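Local atomic coordinates of probable zinc protease PqqL (Escherichia coli, PDB entry 6OFT), a protein that probably cleaves peptide bonds in the periplasm as a zinc-dependent metalloendopeptidase of the M16 family, this chain being its first half. Residues A[285-290]-A[339-344]; A[258-263]-A[321-326]; A[357-362]-A[407-412]; A[328-333]-A[442-447]. One frame throughout, in Å; residues are numbered along the deposited sequence.

Interaction 1. Residues A[285-290]-A[339-344]; sequences QLFNQR and MAELAT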
loop_
_atom_site.group_PDB
_atom_site.type_symbol
_atom_site.label_atom_id
_atom_site.label_comp_id
_atom_site.label_asym_id
_atom_site.label_seq_id
_atom_site.Cartn_x
_atom_site.Cartn_y
_atom_site.Cartn_z
ATOM N N GLN A 285 -3.876 14.004 10.674
ATOM C CA GLN A 285 -3.537 13.890 12.090
ATOM C C GLN A 285 -4.292 14.892 12.970
ATOM O O GLN A 285 -4.760 14.513 14.042
ATOM C CB GLN A 285 -2.023 14.001 12.339
ATOM C CG GLN A 285 -1.664 13.747 13.821
ATOM C CD GLN A 285 -0.197 13.552 14.093
ATOM O OE1 GLN A 285 0.616 13.386 13.178
ATOM N NE2 GLN A 285 0.168 13.554 15.374
ATOM N N LEU A 286 -4.409 16.154 12.526
ATOM C CA LEU A 286 -5.097 17.195 13.289
ATOM C C LEU A 286 -6.574 16.848 13.496
ATOM O O LEU A 286 -7.086 17.017 14.604
ATOM C CB LEU A 286 -4.915 18.561 12.623
ATOM C CG LEU A 286 -3.546 19.238 12.808
ATOM C CD1 LEU A 286 -3.306 20.248 11.719
ATOM C CD2 LEU A 286 -3.432 19.915 14.168
ATOM N N PHE A 287 -7.232 16.291 12.450
ATOM C CA PHE A 287 -8.619 15.833 12.521
ATOM C C PHE A 287 -8.725 14.750 13.611
ATOM O O PHE A 287 -9.580 14.846 14.484
ATOM C CB PHE A 287 -9.072 15.264 11.161
ATOM C CG PHE A 287 -10.511 14.802 11.156
ATOM C CD1 PHE A 287 -10.851 13.517 11.583
ATOM C CD2 PHE A 287 -11.527 15.647 10.729
ATOM C CE1 PHE A 287 -12.178 13.087 11.570
ATOM C CE2 PHE A 287 -12.859 15.219 10.729
ATOM C CZ PHE A 287 -13.171 13.942 11.146
ATOM N N ASN A 288 -7.840 13.727 13.539
ATOM C CA ASN A 288 -7.743 12.600 14.476
ATOM C C ASN A 288 -7.556 13.080 15.899
ATOM O O ASN A 288 -8.247 12.602 16.796
ATOM C CB ASN A 288 -6.591 11.653 14.072
ATOM C CG ASN A 288 -6.900 10.875 12.822
ATOM O OD1 ASN A 288 -8.049 10.818 12.407
ATOM N ND2 ASN A 288 -5.894 10.253 12.194
ATOM N N GLN A 289 -6.611 14.023 16.091
ATOM C CA GLN A 289 -6.268 14.659 17.366
ATOM C C GLN A 289 -7.518 15.309 17.966
ATOM O O GLN A 289 -7.909 14.929 19.068
ATOM C CB GLN A 289 -5.114 15.676 17.164
ATOM C CG GLN A 289 -4.705 16.472 18.406
ATOM C CD GLN A 289 -3.398 17.215 18.221
ATOM O OE1 GLN A 289 -3.368 18.423 17.955
ATOM N NE2 GLN A 289 -2.283 16.512 18.383
ATOM N N ARG A 290 -8.196 16.204 17.212
ATOM C CA ARG A 290 -9.405 16.880 17.689
ATOM C C ARG A 290 -10.507 15.918 18.088
ATOM O O ARG A 290 -11.029 16.054 19.186
ATOM C CB ARG A 290 -9.921 17.935 16.704
ATOM C CG ARG A 290 -10.693 19.018 17.447
ATOM C CD ARG A 290 -11.182 20.105 16.544
ATOM N NE ARG A 290 -10.148 21.100 16.282
ATOM C CZ ARG A 290 -10.317 22.127 15.462
ATOM N NH1 ARG A 290 -11.476 22.307 14.845
ATOM N NH2 ARG A 290 -9.331 22.985 15.256
ATOM N N MET A 339 -20.259 15.777 10.675
ATOM C CA MET A 339 -20.652 17.044 10.060
ATOM C C MET A 339 -20.219 18.244 10.902
ATOM O O MET A 339 -19.766 19.250 10.350
ATOM C CB MET A 339 -22.180 17.071 9.878
ATOM C CG MET A 339 -22.633 17.812 8.638
ATOM S SD MET A 339 -22.155 16.962 7.109
ATOM C CE MET A 339 -23.297 15.538 7.153
ATOM N N ALA A 340 -20.409 18.149 12.233
ATOM C CA ALA A 340 -20.066 19.188 13.207
ATOM C C ALA A 340 -18.567 19.445 13.207
ATOM O O ALA A 340 -18.176 20.606 13.184
ATOM C CB ALA A 340 -20.515 18.769 14.598
ATOM N N GLU A 341 -17.729 18.372 13.168
ATOM C CA GLU A 341 -16.270 18.524 13.156
ATOM C C GLU A 341 -15.753 19.097 11.835
ATOM O O GLU A 341 -14.843 19.916 11.854
ATOM C CB GLU A 341 -15.539 17.221 13.518
ATOM C CG GLU A 341 -14.150 17.502 14.087
ATOM C CD GLU A 341 -13.129 16.378 14.090
ATOM O OE1 GLU A 341 -13.494 15.238 14.456
ATOM O OE2 GLU A 341 -11.952 16.644 13.751
ATOM N N LEU A 342 -16.326 18.675 10.707
ATOM C CA LEU A 342 -15.916 19.164 9.386
ATOM C C LEU A 342 -16.274 20.648 9.211
ATOM O O LEU A 342 -15.463 21.407 8.692
ATOM C CB LEU A 342 -16.517 18.310 8.244
ATOM C CG LEU A 342 -16.057 16.849 8.109
ATOM C CD1 LEU A 342 -16.951 16.109 7.133
ATOM C CD2 LEU A 342 -14.594 16.737 7.657
ATOM N N ALA A 343 -17.464 21.058 9.679
ATOM C CA ALA A 343 -17.926 22.443 9.616
ATOM C C ALA A 343 -17.134 23.361 10.566
ATOM O O ALA A 343 -16.876 24.511 10.210
ATOM C CB ALA A 343 -19.409 22.519 9.928
ATOM N N THR A 344 -16.733 22.853 11.756
ATOM C CA THR A 344 -15.930 23.613 12.733
ATOM C C THR A 344 -14.560 24.001 12.108
ATOM O O THR A 344 -14.128 25.151 12.236
ATOM C CB THR A 344 -15.820 22.839 14.071
ATOM O OG1 THR A 344 -17.137 22.622 14.579
ATOM C CG2 THR A 344 -15.015 23.594 15.125
HETATM O O HOH W 1 -11.966 24.833 13.813
#
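The carboxylate of Glu-341 lies flat over one face of the Phe-287 ring, the two planes only 21° apart. OE2 of Glu-341 sits toward the rim, 3.2 Å from Phe-287 CD2, while OE1 hangs 3.6 Å from CZ of the same ring. Phe-287 holds CG anti to its backbone N (chi1 -179°), which directs the ring toward helix 331-348 and against the carboxylate; its CE2 also meets Leu-342 CD2 at 3.8 Å. One turn further along helix 271-296, Arg-290 brings its CB to 3.8 Å from Glu-341 OE2. Its guanidinium passes Glu-341 by: NH2 forms a salt bridge with Glu-354, and NH1 reaches Thr-344 O through a water, the second bond weak. These helix pieces, at 126° to each other, belong to the M16 inactive domain, where Phe-287 also meets Phe-322 of the sheet. Glu-341 OE2 stands 3.1 Å from Phe-287 O, acceptor against acceptor with no hydrogen bond, and buried OE1 has no partner in the model. Both features are consistent with a protonated carboxylate of raised pKa, though the charge of Arg-290, its NE 5.4 Å from Glu-341 OE2, may offset this in part.

Interaction 2. Residues A[258-263]-A[321-326]; sequences ALYYRL and FFRVNA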
loop_
_atom_site.group_PDB
_atom_site.type_symbol
_atom_site.label_atom_id
_atom_site.label_comp_id
_atom_site.label_asym_id
_atom_site.label_seq_id
_atom_site.Cartn_x
_atom_site.Cartn_y
_atom_site.Cartn_z
ATOM N N ALA A 258 -18.754 7.890 6.651
ATOM C CA ALA A 258 -17.490 8.429 6.189
ATOM C C ALA A 258 -17.672 9.311 4.951
ATOM O O ALA A 258 -18.560 9.059 4.129
ATOM C CB ALA A 258 -16.517 7.288 5.889
ATOM N N LEU A 259 -16.850 10.333 4.846
ATOM C CA LEU A 259 -16.771 11.178 3.630
ATOM C C LEU A 259 -15.408 10.903 2.980
ATOM O O LEU A 259 -14.425 11.015 3.684
ATOM C CB LEU A 259 -16.908 12.653 3.982
ATOM C CG LEU A 259 -16.661 13.624 2.832
ATOM C CD1 LEU A 259 -17.590 13.355 1.673
ATOM C CD2 LEU A 259 -16.807 15.061 3.279
ATOM N N TYR A 260 -15.390 10.489 1.729
ATOM C CA TYR A 260 -14.179 10.183 0.975
ATOM C C TYR A 260 -13.963 11.227 -0.105
ATOM O O TYR A 260 -14.896 11.552 -0.837
ATOM C CB TYR A 260 -14.323 8.826 0.271
ATOM C CG TYR A 260 -14.179 7.599 1.148
ATOM C CD1 TYR A 260 -15.226 7.174 1.963
ATOM C CD2 TYR A 260 -13.039 6.799 1.081
ATOM C CE1 TYR A 260 -15.120 6.019 2.736
ATOM C CE2 TYR A 260 -12.918 5.645 1.859
ATOM C CZ TYR A 260 -13.948 5.278 2.711
ATOM O OH TYR A 260 -13.832 4.149 3.487
ATOM N N TYR A 261 -12.757 11.720 -0.191
ATOM C CA TYR A 261 -12.329 12.644 -1.261
ATOM C C TYR A 261 -11.292 11.889 -2.107
ATOM O O TYR A 261 -10.588 11.097 -1.537
ATOM C CB TYR A 261 -11.729 13.927 -0.689
ATOM C CG TYR A 261 -12.696 14.900 -0.072
ATOM C CD1 TYR A 261 -13.478 15.725 -0.851
ATOM C CD2 TYR A 261 -12.819 15.011 1.295
ATOM C CE1 TYR A 261 -14.364 16.628 -0.304
ATOM C CE2 TYR A 261 -13.696 15.913 1.863
ATOM C CZ TYR A 261 -14.478 16.718 1.062
ATOM O OH TYR A 261 -15.348 17.613 1.589
ATOM N N ARG A 262 -11.230 12.096 -3.399
ATOM C CA ARG A 262 -10.239 11.446 -4.256
ATOM C C ARG A 262 -9.401 12.559 -4.864
ATOM O O ARG A 262 -9.942 13.564 -5.311
ATOM C CB ARG A 262 -10.875 10.568 -5.350
ATOM C CG ARG A 262 -11.824 9.466 -4.846
ATOM C CD ARG A 262 -12.124 8.422 -5.922
ATOM N NE ARG A 262 -12.344 9.031 -7.239
ATOM C CZ ARG A 262 -11.934 8.511 -8.391
ATOM N NH1 ARG A 262 -11.307 7.338 -8.414
ATOM N NH2 ARG A 262 -12.154 9.152 -9.530
ATOM N N LEU A 263 -8.082 12.399 -4.850
ATOM C CA LEU A 263 -7.190 13.463 -5.342
ATOM C C LEU A 263 -5.846 12.909 -5.827
ATOM O O LEU A 263 -5.454 11.832 -5.367
ATOM C CB LEU A 263 -6.961 14.518 -4.220
ATOM C CG LEU A 263 -6.270 14.054 -2.918
ATOM C CD1 LEU A 263 -5.515 15.187 -2.277
ATOM C CD2 LEU A 263 -7.275 13.482 -1.912
ATOM N N PHE A 321 -10.152 10.090 3.479
ATOM C CA PHE A 321 -11.479 9.931 4.072
ATOM C C PHE A 321 -11.558 10.363 5.537
ATOM O O PHE A 321 -10.567 10.295 6.267
ATOM C CB PHE A 321 -12.031 8.514 3.891
ATOM C CG PHE A 321 -11.297 7.391 4.580
ATOM C CD1 PHE A 321 -11.654 6.990 5.862
ATOM C CD2 PHE A 321 -10.287 6.692 3.925
ATOM C CE1 PHE A 321 -10.980 5.945 6.499
ATOM C CE2 PHE A 321 -9.631 5.631 4.553
ATOM C CZ PHE A 321 -9.998 5.251 5.827
ATOM N N PHE A 322 -12.759 10.757 5.972
ATOM C CA PHE A 322 -13.039 11.179 7.347
ATOM C C PHE A 322 -14.188 10.326 7.838
ATOM O O PHE A 322 -15.284 10.395 7.292
ATOM C CB PHE A 322 -13.357 12.682 7.410
ATOM C CG PHE A 322 -12.260 13.545 6.830
ATOM C CD1 PHE A 322 -12.286 13.927 5.491
ATOM C CD2 PHE A 322 -11.195 13.967 7.615
ATOM C CE1 PHE A 322 -11.256 14.696 4.944
ATOM C CE2 PHE A 322 -10.164 14.744 7.071
ATOM C CZ PHE A 322 -10.201 15.107 5.740
ATOM N N ARG A 323 -13.916 9.476 8.833
ATOM C CA ARG A 323 -14.883 8.526 9.366
ATOM C C ARG A 323 -15.210 8.724 10.837
ATOM O O ARG A 323 -14.328 9.042 11.630
ATOM C CB ARG A 323 -14.376 7.094 9.105
ATOM C CG ARG A 323 -15.313 5.979 9.599
ATOM C CD ARG A 323 -14.744 4.599 9.344
ATOM N NE ARG A 323 -14.582 4.311 7.916
ATOM C CZ ARG A 323 -15.574 3.961 7.104
ATOM N NH1 ARG A 323 -16.815 3.861 7.567
ATOM N NH2 ARG A 323 -15.335 3.709 5.823
ATOM N N VAL A 324 -16.496 8.516 11.193
ATOM C CA VAL A 324 -16.991 8.521 12.562
ATOM C C VAL A 324 -17.738 7.192 12.759
ATOM O O VAL A 324 -18.670 6.891 12.006
ATOM C CB VAL A 324 -17.848 9.764 12.952
ATOM C CG1 VAL A 324 -18.580 9.534 14.270
ATOM C CG2 VAL A 324 -16.995 11.031 13.043
ATOM N N ASN A 325 -17.311 6.396 13.757
ATOM C CA ASN A 325 -17.929 5.118 14.095
ATOM C C ASN A 325 -19.102 5.336 15.039
ATOM O O ASN A 325 -18.985 6.060 16.033
ATOM C CB ASN A 325 -16.905 4.147 14.670
ATOM C CG ASN A 325 -15.697 3.945 13.773
ATOM O OD1 ASN A 325 -14.549 4.081 14.207
ATOM N ND2 ASN A 325 -15.927 3.643 12.496
ATOM N N ALA A 326 -20.250 4.740 14.692
ATOM C CA ALA A 326 -21.488 4.861 15.447
ATOM C C ALA A 326 -21.546 4.005 16.704
ATOM O O ALA A 326 -20.998 2.900 16.755
ATOM C CB ALA A 326 -22.678 4.558 14.557
#
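Leu-259 and Phe-322 form the hydrogen-bonded pair of two antiparallel strands: Leu-259 N donates to Phe-322 O at 2.9 Å and Phe-322 N to Leu-259 O at 2.8 Å. The flanking pairs, Ala-258 with Arg-323 and Tyr-260 with Phe-321, are non-hydrogen-bonded. Phe-321 CB stands over the face of the Tyr-260 ring, 3.5 Å from its centroid, a CH-pi contact. The two rings run side by side in the same direction, their planes 28° apart but slid so far that they barely overlap. Phe-321 chi1 of 65° sets CG between the backbone N and the carbonyl carbon, carrying it to 3.6 Å from Tyr-260 CE2. On the face that carries Leu-259 and Phe-322, Tyr-261 CD2 meets Phe-322 CE1 edge to edge at 4.0 Å. The polar contact is slight: Arg-323 NH2 gives a weak, bent bond (127°) to Tyr-260 OH at 2.8 Å, with Ala-258 CB under the guanidinium face, 3.7 Å from Arg-323 CZ. An alanine in place of Tyr-260 would probably leave Arg-323 without this hydroxyl and open a gap beside Phe-321 and Phe-431, which also stacks on the tyrosine. Central in the sheet of the M16 inactive domain, the pairing is joined by backbone bonds and flanked by aromatic packing, while Arg-323, its bond to Tyr-260 weak, probably depends more on its salt bridge to Glu-433.

Interaction 3. Residues A[357-362]-A[407-412]; sequences DVKSTR and RLWQQI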
loop_
_atom_site.group_PDB
_atom_site.type_symbol
_atom_site.label_atom_id
_atom_site.label_comp_id
_atom_site.label_asym_id
_atom_site.label_seq_id
_atom_site.Cartn_x
_atom_site.Cartn_y
_atom_site.Cartn_z
ATOM N N ASP A 357 1.706 21.298 18.597
ATOM C CA ASP A 357 1.705 20.004 19.287
ATOM C C ASP A 357 1.889 18.827 18.308
ATOM O O ASP A 357 2.582 17.882 18.646
ATOM C CB ASP A 357 0.447 19.812 20.134
ATOM C CG ASP A 357 0.470 18.535 20.961
ATOM O OD1 ASP A 357 1.332 18.426 21.869
ATOM O OD2 ASP A 357 -0.364 17.648 20.698
ATOM N N VAL A 358 1.282 18.877 17.115
ATOM C CA VAL A 358 1.438 17.818 16.102
ATOM C C VAL A 358 2.918 17.723 15.672
ATOM O O VAL A 358 3.493 16.639 15.730
ATOM C CB VAL A 358 0.429 17.955 14.930
ATOM C CG1 VAL A 358 0.958 17.338 13.627
ATOM C CG2 VAL A 358 -0.898 17.316 15.308
ATOM N N LYS A 359 3.545 18.873 15.340
ATOM C CA LYS A 359 4.950 18.969 14.957
ATOM C C LYS A 359 5.908 18.453 16.053
ATOM O O LYS A 359 6.703 17.552 15.774
ATOM C CB LYS A 359 5.308 20.403 14.560
ATOM C CG LYS A 359 4.683 20.848 13.241
ATOM C CD LYS A 359 5.090 22.268 12.959
ATOM C CE LYS A 359 4.542 22.767 11.651
ATOM N NZ LYS A 359 5.012 24.151 11.398
ATOM N N SER A 360 5.822 19.001 17.282
ATOM C CA SER A 360 6.675 18.600 18.407
ATOM C C SER A 360 6.587 17.112 18.777
ATOM O O SER A 360 7.625 16.521 19.083
ATOM C CB SER A 360 6.428 19.473 19.636
ATOM O OG SER A 360 5.177 19.209 20.246
ATOM N N THR A 361 5.381 16.509 18.748
ATOM C CA THR A 361 5.208 15.079 19.081
ATOM C C THR A 361 5.730 14.158 17.970
ATOM O O THR A 361 6.208 13.055 18.261
ATOM C CB THR A 361 3.758 14.742 19.455
ATOM O OG1 THR A 361 2.897 15.103 18.376
ATOM C CG2 THR A 361 3.319 15.400 20.748
ATOM N N ARG A 362 5.629 14.610 16.701
ATOM C CA ARG A 362 6.140 13.885 15.538
ATOM C C ARG A 362 7.662 13.965 15.527
ATOM O O ARG A 362 8.309 12.944 15.325
ATOM C CB ARG A 362 5.542 14.424 14.227
ATOM C CG ARG A 362 4.175 13.862 13.903
ATOM C CD ARG A 362 3.458 14.710 12.880
ATOM N NE ARG A 362 3.899 14.414 11.523
ATOM C CZ ARG A 362 3.106 14.033 10.529
ATOM N NH1 ARG A 362 1.795 13.906 10.722
ATOM N NH2 ARG A 362 3.610 13.787 9.332
ATOM N N ARG A 407 13.378 21.089 9.319
ATOM C CA ARG A 407 13.591 22.228 8.431
ATOM C C ARG A 407 12.386 22.554 7.519
ATOM O O ARG A 407 12.001 23.710 7.435
ATOM C CB ARG A 407 14.867 22.018 7.607
ATOM C CG ARG A 407 15.145 23.125 6.589
ATOM C CD ARG A 407 16.472 22.936 5.898
ATOM N NE ARG A 407 16.517 21.697 5.127
ATOM C CZ ARG A 407 16.227 21.613 3.836
ATOM N NH1 ARG A 407 15.870 22.698 3.156
ATOM N NH2 ARG A 407 16.296 20.448 3.211
ATOM N N LEU A 408 11.845 21.574 6.792
ATOM C CA LEU A 408 10.754 21.831 5.845
ATOM C C LEU A 408 9.390 22.092 6.492
ATOM O O LEU A 408 8.588 22.826 5.902
ATOM C CB LEU A 408 10.643 20.730 4.782
ATOM C CG LEU A 408 11.864 20.577 3.853
ATOM C CD1 LEU A 408 11.654 19.443 2.880
ATOM C CD2 LEU A 408 12.177 21.884 3.093
ATOM N N TRP A 409 9.119 21.520 7.687
ATOM C CA TRP A 409 7.829 21.739 8.353
ATOM C C TRP A 409 7.630 23.185 8.811
ATOM O O TRP A 409 6.497 23.555 9.092
ATOM C CB TRP A 409 7.595 20.772 9.525
ATOM C CG TRP A 409 7.368 19.329 9.171
ATOM C CD1 TRP A 409 7.151 18.805 7.932
ATOM C CD2 TRP A 409 7.288 18.230 10.091
ATOM N NE1 TRP A 409 6.942 17.449 8.020
ATOM C CE2 TRP A 409 7.026 17.067 9.333
ATOM C CE3 TRP A 409 7.412 18.114 11.489
ATOM C CZ2 TRP A 409 6.899 15.802 9.919
ATOM C CZ3 TRP A 409 7.279 16.862 12.069
ATOM C CH2 TRP A 409 7.038 15.723 11.287
ATOM N N GLN A 410 8.694 24.026 8.828
ATOM C CA GLN A 410 8.525 25.433 9.217
ATOM C C GLN A 410 7.802 26.234 8.101
ATOM O O GLN A 410 7.281 27.321 8.351
ATOM C CB GLN A 410 9.837 26.080 9.712
ATOM C CG GLN A 410 10.958 26.224 8.690
ATOM C CD GLN A 410 12.348 26.237 9.302
ATOM O OE1 GLN A 410 12.719 25.392 10.132
ATOM N NE2 GLN A 410 13.170 27.176 8.872
ATOM N N GLN A 411 7.678 25.632 6.907
ATOM C CA GLN A 411 6.909 26.180 5.786
ATOM C C GLN A 411 5.408 25.809 5.928
ATOM O O GLN A 411 4.571 26.327 5.187
ATOM C CB GLN A 411 7.465 25.653 4.449
ATOM C CG GLN A 411 8.707 26.414 4.022
ATOM C CD GLN A 411 9.318 25.826 2.796
ATOM O OE1 GLN A 411 8.792 25.959 1.691
ATOM N NE2 GLN A 411 10.444 25.155 2.967
ATOM N N ILE A 412 5.081 24.900 6.865
ATOM C CA ILE A 412 3.693 24.477 7.119
ATOM C C ILE A 412 3.115 25.355 8.216
ATOM O O ILE A 412 3.626 25.365 9.334
ATOM C CB ILE A 412 3.599 22.960 7.432
ATOM C CG1 ILE A 412 4.217 22.136 6.267
ATOM C CG2 ILE A 412 2.131 22.533 7.742
ATOM C CD1 ILE A 412 4.469 20.688 6.578
#
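Lys-359 NZ donates to two backbone carbonyls at once, Ile-412 O and Trp-409 O, each at 2.8 Å. The first bond lies in the plane of its carbonyl. For the second, NZ stands 40° out of the Trp-409 carbonyl plane, and Ile-412 N reaches the same oxygen from the opposite face, so two donors grip it. The lysine spans the distance extended beyond CG, with CD anti to CA (chi2 180°), and its CE passes 3.3 Å from Trp-409 O. An alanine here would probably deprive both carbonyls of their ammonium partner, leaving Trp-409 O with the bond from Ile-412 N and the turn freer to shift. That turn is the short 3-10 segment 409-411, which follows helix 398-408 and is braced here against helix 352-371 in a helical part of the chain without strands. A positive charge set against carbonyls at this end of a helical run is consistent with a favourable dipole interaction. Farther out, the Trp-409 indole presses its six-membered ring on Arg-362. Its CH2 lies 3.5 Å from Arg-362 CB and 3.4 Å from NE, near the guanidinium plane and at its edge, with the two planes 76° apart. The far end of the arginine is held by other residues, NH1 by Gln-285 and NH2 by Ser-281. Trp-409 CZ3 also approaches Lys-359 O at 3.8 Å, while the tryptophan side chain also packs on Ala-278 and Met-282 of helix 271-296 and on Leu-363 and Leu-366.

Interaction 4. Residues A[328-333]-A[442-447]; sequences DDNMQD and AKKALS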
loop_
_atom_site.group_PDB
_atom_site.type_symbol
_atom_site.label_atom_id
_atom_site.label_comp_id
_atom_site.label_asym_id
_atom_site.label_seq_id
_atom_site.Cartn_x
_atom_site.Cartn_y
_atom_site.Cartn_z
ATOM N N ASP A 328 -23.572 1.721 18.560
ATOM C CA ASP A 328 -24.605 0.739 18.209
ATOM C C ASP A 328 -25.174 0.985 16.793
ATOM O O ASP A 328 -24.454 0.810 15.801
ATOM C CB ASP A 328 -25.729 0.670 19.277
ATOM C CG ASP A 328 -25.255 0.390 20.690
ATOM O OD1 ASP A 328 -24.574 -0.645 20.894
ATOM O OD2 ASP A 328 -25.585 1.194 21.600
ATOM N N ASP A 329 -26.453 1.417 16.724
ATOM C CA ASP A 329 -27.222 1.692 15.508
ATOM C C ASP A 329 -27.565 3.186 15.373
ATOM O O ASP A 329 -28.337 3.566 14.493
ATOM C CB ASP A 329 -28.510 0.838 15.519
ATOM C CG ASP A 329 -28.262 -0.653 15.660
ATOM O OD1 ASP A 329 -27.163 -1.115 15.271
ATOM O OD2 ASP A 329 -29.160 -1.357 16.160
ATOM N N ASN A 330 -26.966 4.029 16.226
ATOM C CA ASN A 330 -27.221 5.458 16.244
ATOM C C ASN A 330 -26.501 6.168 15.089
ATOM O O ASN A 330 -25.461 6.808 15.278
ATOM C CB ASN A 330 -26.907 6.050 17.634
ATOM C CG ASN A 330 -27.593 5.340 18.795
ATOM O OD1 ASN A 330 -28.604 4.627 18.643
ATOM N ND2 ASN A 330 -27.050 5.520 19.993
ATOM N N MET A 331 -27.079 6.044 13.879
ATOM C CA MET A 331 -26.540 6.640 12.651
ATOM C C MET A 331 -26.623 8.165 12.637
ATOM O O MET A 331 -25.742 8.814 12.072
ATOM C CB MET A 331 -27.187 6.026 11.393
ATOM C CG MET A 331 -27.054 4.499 11.305
ATOM S SD MET A 331 -25.358 3.870 11.408
ATOM C CE MET A 331 -24.801 4.163 9.737
ATOM N N GLN A 332 -27.653 8.737 13.286
ATOM C CA GLN A 332 -27.857 10.188 13.362
ATOM C C GLN A 332 -26.752 10.871 14.163
ATOM O O GLN A 332 -26.221 11.894 13.721
ATOM C CB GLN A 332 -29.244 10.524 13.927
ATOM C CG GLN A 332 -29.710 11.945 13.616
ATOM C CD GLN A 332 -30.090 12.124 12.167
ATOM O OE1 GLN A 332 -30.982 11.446 11.640
ATOM N NE2 GLN A 332 -29.419 13.046 11.497
ATOM N N ASP A 333 -26.366 10.277 15.299
ATOM C CA ASP A 333 -25.308 10.811 16.159
ATOM C C ASP A 333 -23.943 10.785 15.493
ATOM O O ASP A 333 -23.167 11.726 15.675
ATOM C CB ASP A 333 -25.289 10.098 17.526
ATOM C CG ASP A 333 -26.458 10.457 18.429
ATOM O OD1 ASP A 333 -26.657 9.757 19.444
ATOM O OD2 ASP A 333 -27.171 11.439 18.121
ATOM N N ALA A 442 -29.829 -0.022 9.491
ATOM C CA ALA A 442 -30.197 0.143 8.074
ATOM C C ALA A 442 -31.351 1.115 7.918
ATOM O O ALA A 442 -31.335 1.942 7.006
ATOM C CB ALA A 442 -30.553 -1.200 7.446
ATOM N N LYS A 443 -32.349 1.017 8.824
ATOM C CA LYS A 443 -33.522 1.894 8.883
ATOM C C LYS A 443 -33.091 3.270 9.413
ATOM O O LYS A 443 -33.704 4.276 9.063
ATOM C CB LYS A 443 -34.604 1.254 9.795
ATOM C CG LYS A 443 -35.940 2.000 9.912
ATOM C CD LYS A 443 -36.934 1.637 8.807
ATOM C CE LYS A 443 -38.377 1.829 9.233
ATOM N NZ LYS A 443 -38.751 3.264 9.360
ATOM N N LYS A 444 -32.037 3.310 10.250
ATOM C CA LYS A 444 -31.504 4.545 10.843
ATOM C C LYS A 444 -30.534 5.312 9.933
ATOM O O LYS A 444 -30.337 6.512 10.141
ATOM C CB LYS A 444 -30.881 4.274 12.223
ATOM C CG LYS A 444 -31.954 4.277 13.314
ATOM C CD LYS A 444 -31.445 3.845 14.670
ATOM C CE LYS A 444 -32.536 3.870 15.712
ATOM N NZ LYS A 444 -32.005 3.549 17.062
ATOM N N ALA A 445 -29.959 4.641 8.908
ATOM C CA ALA A 445 -29.030 5.264 7.961
ATOM C C ALA A 445 -29.670 6.467 7.256
ATOM O O ALA A 445 -30.848 6.426 6.896
ATOM C CB ALA A 445 -28.542 4.240 6.941
ATOM N N LEU A 446 -28.907 7.556 7.115
ATOM C CA LEU A 446 -29.409 8.772 6.484
ATOM C C LEU A 446 -29.434 8.606 4.971
ATOM O O LEU A 446 -28.479 8.086 4.392
ATOM C CB LEU A 446 -28.529 9.988 6.858
ATOM C CG LEU A 446 -28.757 10.687 8.210
ATOM C CD1 LEU A 446 -28.254 9.841 9.398
ATOM C CD2 LEU A 446 -28.015 12.009 8.243
ATOM N N SER A 447 -30.528 9.053 4.326
ATOM C CA SER A 447 -30.629 9.047 2.865
ATOM C C SER A 447 -29.814 10.272 2.357
ATOM O O SER A 447 -29.515 11.159 3.164
ATOM C CB SER A 447 -32.091 9.160 2.435
ATOM O OG SER A 447 -32.832 8.019 2.841
#
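Where helix 331-348 starts, Met-331 and its neighbours meet the end of helix 439-444 at Lys-444 and the extended residues Ala-445 and Leu-446 that follow. The aliphatic chain of Lys-444, extended beyond CG, runs over the backbone of Asp-329, with CD 3.1 Å from Asp-329 O. Its ammonium ends beside the Asn-330 side chain, which points the same way, but NZ and OD1 of Asn-330 stay 3.9 Å apart without a hydrogen bond. Asp-329 OD2 is 5.7 Å from Lys-444 NZ, so their attraction is at most long-range; OD1 of the aspartate bonds instead to Asn-438. Asn-330, at the N-cap position but without a side-chain capping bond, is the centre of an inverse gamma turn, closed by a weak bond from Met-331 N to Asp-329 O. The contact lies beside the five-stranded sheet of this domain, where Met-331 also packs on Gln-434 and Val-436 of strand 430-436. Met-331 CB sits 3.4 Å from Lys-444 O, and CG is 3.8 Å from Ala-445 N. A turn at chi2 (-55°) then folds SD back from an extended course. One residue further, the Gln-332 side chain crosses that of Leu-446 at about a right angle, Gln-332 NE2 touching Leu-446 CD2 at 3.7 Å. Leu-446 CD1 meanwhile reaches Met-331 O at 3.8 Å.

Overall arrangement
Interactions 1 and 2 are buried: Phe-287 packs on Phe-322, and Leu-342 on Leu-259 and Phe-322, so the helices of interaction 1 lie against the strands of interaction 2. Interaction 3, partly buried, joins this region through Gln-285 to Arg-362. Interaction 4 lies at the start of helix 331-348, whose later turns serve interaction 1; it touches interaction 2 through Met-331 SD and Ala-326 CB, while the centres of interactions 3 and 4 are about 38 Å apart. Backbone bonds and aromatics carry interaction 2, a stacked carboxylate interaction 1, and lysine-to-carbonyl bonds interaction 3. Neither interaction 1 nor 4, with exposed Lys-444 and Gln-332, has a direct hydrogen bond across it, though a water bridges the first.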